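Local coordinates for uncharacterized protein (Staphylococcus aureus subsp. aureus, PDB 4LQZ) that is of unknown function but adopts a streptavidin-like fold, a curled antiparallel beta-sheet, and belongs to the DUF4909 family, at residues 74-80 with 135-139. Sequence-based numbering, arbitrary orientation.
Sequences LNCKPDF and NDRMT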
ATOM      1  N   LEU A  74      -1.788   9.864  -8.967  1.00 33.78           N
ATOM      2  CA  LEU A  74      -2.054   8.488  -9.333  1.00 33.53           C
ATOM      3  C   LEU A  74      -3.541   8.289  -9.513  1.00 39.70           C
ATOM      4  O   LEU A  74      -4.289   8.267  -8.535  1.00 38.36           O
ATOM      5  CB  LEU A  74      -1.495   7.528  -8.282  1.00 31.27           C
ATOM      6  CG  LEU A  74      -1.598   6.035  -8.615  1.00 35.02           C
ATOM      7  CD1 LEU A  74      -0.745   5.690  -9.817  1.00 35.71           C
ATOM      8  CD2 LEU A  74      -1.207   5.216  -7.428  1.00 33.25           C
ATOM      9  N   ASN A  75      -3.958   8.132 -10.762  1.00 38.64           N
ATOM     10  CA  ASN A  75      -5.370   8.021 -11.073  1.00 42.27           C
ATOM     11  C   ASN A  75      -5.881   6.588 -10.912  1.00 47.83           C
ATOM     12  O   ASN A  75      -5.962   5.828 -11.879  1.00 50.37           O
ATOM     13  CB  ASN A  75      -5.642   8.559 -12.460  1.00 45.69           C
ATOM     14  CG  ASN A  75      -7.101   8.824 -12.711  1.00 66.07           C
ATOM     15  OD1 ASN A  75      -7.945   8.762 -11.798  1.00 51.37           O
ATOM     16  ND2 ASN A  75      -7.420   9.128 -13.957  1.00 62.71           N
ATOM     17  N   CYS A  76      -6.243   6.246  -9.674  1.00 44.49           N
ATOM     18  CA  CYS A  76      -6.768   4.945  -9.277  1.00 45.17           C
ATOM     19  C   CYS A  76      -8.176   5.119  -8.708  1.00 51.31           C
ATOM     20  O   CYS A  76      -8.568   6.249  -8.391  1.00 51.21           O
ATOM     21  CB  CYS A  76      -5.832   4.247  -8.286  1.00 42.93           C
ATOM     22  SG  CYS A  76      -6.094   4.683  -6.545  1.00 45.55           S
ATOM     23  N   LYS A  77      -8.954   4.011  -8.622  1.00 47.90           N
ATOM     24  CA  LYS A  77     -10.314   4.022  -8.077  1.00 49.28           C
ATOM     25  C   LYS A  77     -10.267   4.383  -6.582  1.00 49.92           C
ATOM     26  O   LYS A  77      -9.459   3.815  -5.846  1.00 48.05           O
ATOM     27  CB  LYS A  77     -11.026   2.681  -8.311  1.00 53.75           C
ATOM     28  CG  LYS A  77     -11.254   2.379  -9.790  1.00 74.44           C
ATOM     29  CD  LYS A  77     -12.694   2.566 -10.220  1.00 86.81           C
ATOM     30  CE  LYS A  77     -12.950   1.988 -11.590  1.00 98.29           C
ATOM     31  NZ  LYS A  77     -12.538   2.906 -12.687  1.00107.95           N
ATOM     32  N   PRO A  78     -11.066   5.368  -6.138  1.00 46.07           N
ATOM     33  CA  PRO A  78     -10.971   5.830  -4.740  1.00 44.91           C
ATOM     34  C   PRO A  78     -11.255   4.799  -3.651  1.00 47.89           C
ATOM     35  O   PRO A  78     -10.734   4.968  -2.546  1.00 44.36           O
ATOM     36  CB  PRO A  78     -12.016   6.952  -4.669  1.00 49.63           C
ATOM     37  CG  PRO A  78     -12.900   6.736  -5.837  1.00 55.10           C
ATOM     38  CD  PRO A  78     -12.025   6.201  -6.901  1.00 49.30           C
ATOM     39  N   ASP A  79     -12.058   3.743  -3.925  1.00 47.27           N
ATOM     40  CA  ASP A  79     -12.361   2.757  -2.884  1.00 46.20           C
ATOM     41  C   ASP A  79     -11.144   1.861  -2.555  1.00 46.51           C
ATOM     42  O   ASP A  79     -11.174   1.151  -1.555  1.00 45.00           O
ATOM     43  CB  ASP A  79     -13.620   1.957  -3.212  1.00 50.79           C
ATOM     44  CG  ASP A  79     -14.864   2.831  -3.061  1.00 62.78           C
ATOM     45  OD1 ASP A  79     -14.731   3.986  -2.590  1.00 61.90           O
ATOM     46  OD2 ASP A  79     -15.961   2.358  -3.393  1.00 74.08           O
ATOM     47  N   PHE A  80     -10.050   1.993  -3.324  1.00 41.22           N
ATOM     48  CA  PHE A  80      -8.757   1.373  -3.026  1.00 37.21           C
ATOM     49  C   PHE A  80      -8.275   1.893  -1.661  1.00 40.22           C
ATOM     50  O   PHE A  80      -7.617   1.161  -0.913  1.00 38.51           O
ATOM     51  CB  PHE A  80      -7.731   1.699  -4.128  1.00 37.22           C
ATOM     52  CG  PHE A  80      -6.302   1.352  -3.751  1.00 35.89           C
ATOM     53  CD1 PHE A  80      -5.873   0.026  -3.735  1.00 38.64           C
ATOM     54  CD2 PHE A  80      -5.406   2.345  -3.361  1.00 36.41           C
ATOM     55  CE1 PHE A  80      -4.574  -0.303  -3.323  1.00 36.99           C
ATOM     56  CE2 PHE A  80      -4.102   2.016  -2.967  1.00 36.58           C
ATOM     57  CZ  PHE A  80      -3.699   0.694  -2.951  1.00 34.35           C
ATOM     58  N   ASN A 135     -12.034  -5.972  -5.373  1.00 42.62           N
ATOM     59  CA  ASN A 135     -12.016  -5.580  -6.783  1.00 43.53           C
ATOM     60  C   ASN A 135     -11.177  -4.315  -7.088  1.00 46.15           C
ATOM     61  O   ASN A 135     -10.705  -4.187  -8.224  1.00 46.02           O
ATOM     62  CB  ASN A 135     -13.447  -5.448  -7.321  1.00 47.38           C
ATOM     63  CG  ASN A 135     -14.036  -6.811  -7.686  1.00 55.95           C
ATOM     64  OD1 ASN A 135     -13.364  -7.842  -7.596  1.00 51.03           O
ATOM     65  ND2 ASN A 135     -15.289  -6.854  -8.137  1.00 56.76           N
ATOM     66  N   ASP A 136     -10.949  -3.405  -6.102  1.00 41.28           N
ATOM     67  CA  ASP A 136     -10.141  -2.223  -6.377  1.00 38.90           C
ATOM     68  C   ASP A 136      -8.691  -2.412  -5.941  1.00 40.42           C
ATOM     69  O   ASP A 136      -7.957  -1.435  -5.812  1.00 39.26           O
ATOM     70  CB  ASP A 136     -10.735  -0.961  -5.724  1.00 40.99           C
ATOM     71  CG  ASP A 136     -12.104  -0.607  -6.279  1.00 54.38           C
ATOM     72  OD1 ASP A 136     -12.249  -0.551  -7.527  1.00 53.51           O
ATOM     73  OD2 ASP A 136     -13.024  -0.391  -5.473  1.00 64.01           O
ATOM     74  N   ARG A 137      -8.260  -3.656  -5.782  1.00 36.25           N
ATOM     75  CA  ARG A 137      -6.896  -3.932  -5.344  1.00 32.32           C
ATOM     76  C   ARG A 137      -5.875  -3.479  -6.381  1.00 33.63           C
ATOM     77  O   ARG A 137      -6.121  -3.482  -7.589  1.00 33.26           O
ATOM     78  CB  ARG A 137      -6.698  -5.429  -5.023  1.00 32.70           C
ATOM     79  CG  ARG A 137      -6.665  -6.322  -6.245  1.00 35.66           C
ATOM     80  CD  ARG A 137      -6.032  -7.659  -5.980  1.00 45.41           C
ATOM     81  NE  ARG A 137      -6.273  -8.529  -7.121  1.00 37.04           N
ATOM     82  CZ  ARG A 137      -6.435  -9.839  -7.040  1.00 48.03           C
ATOM     83  NH1 ARG A 137      -6.371 -10.454  -5.865  1.00 32.28           N
ATOM     84  NH2 ARG A 137      -6.695 -10.548  -8.131  1.00 37.44           N
HETATM   85  N   MSE A 138      -4.728  -3.080  -5.894  1.00 29.22           N
HETATM   86  CA  MSE A 138      -3.640  -2.670  -6.761  0.50 28.03           C
HETATM   87  C   MSE A 138      -2.785  -3.870  -7.118  1.00 30.65           C
HETATM   88  O   MSE A 138      -2.567  -4.715  -6.269  1.00 28.50           O
HETATM   89  CB  MSE A 138      -2.782  -1.629  -6.046  0.50 27.62           C
HETATM   90  CG  MSE A 138      -2.168  -0.624  -6.968  0.50 33.92           C
HETATM   91 SE   MSE A 138      -1.662   0.991  -5.968  0.38 39.25          SE
HETATM   92  CE  MSE A 138      -3.153   2.143  -6.452  0.50 38.43           C
ATOM     93  N   THR A 139      -2.262  -3.912  -8.354  1.00 31.17           N
ATOM     94  CA  THR A 139      -1.331  -4.965  -8.775  1.00 31.49           C
ATOM     95  C   THR A 139       0.005  -4.279  -9.049  1.00 33.46           C
ATOM     96  O   THR A 139       0.059  -3.275  -9.785  1.00 35.23           O
ATOM     97  CB  THR A 139      -1.852  -5.795  -9.961  1.00 36.00           C
ATOM     98  OG1 THR A 139      -2.970  -6.548  -9.514  1.00 32.19           O
ATOM     99  CG2 THR A 139      -0.800  -6.782 -10.512  1.00 35.05           C
TER
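A Met-aromatic contact between Phe80 and Met138 joins the loop between strands 61-66 and 85-88 to the start of strand 138-142. Met138 is a selenomethionine modelled in two conformers, and the placement of SE and CE holds for the one described. Its methyl CE lies 3.8 Å from the Phe80 ring centroid and 17° off the ring normal, a CH-pi geometry over one face, whereas SE sits obliquely. In this conformer a bend at the last torsion (chi3 -101°) turns CE over the ring; from there it also meets Leu74 CD2 tip to tip at 3.8 Å and touches Cys76 CB. Phe80 further stacks with Tyr96, so its ring links the loop to strand 91-100 as well. Near the ring plane, Asp136 O approaches the edge at Phe80 CD1, 3.3 Å away, and accepts a hydrogen bond from Gln26 NE2. The Asp136 carboxylate lies against aliphatic carbons, OD1 3.5 Å from Lys77 CB and OD2 3.3 Å from Asp79 CB; hydrogen bonds to His27 and His133 probably ease its proximity to the Asp79 carboxylate. With Phe80, Leu74, Cys76 and Met138 buried and Lys77 and Asp79 exposed, the arrangement is consistent with a loop packed against a closing strand of a streptavidin-like beta-barrel.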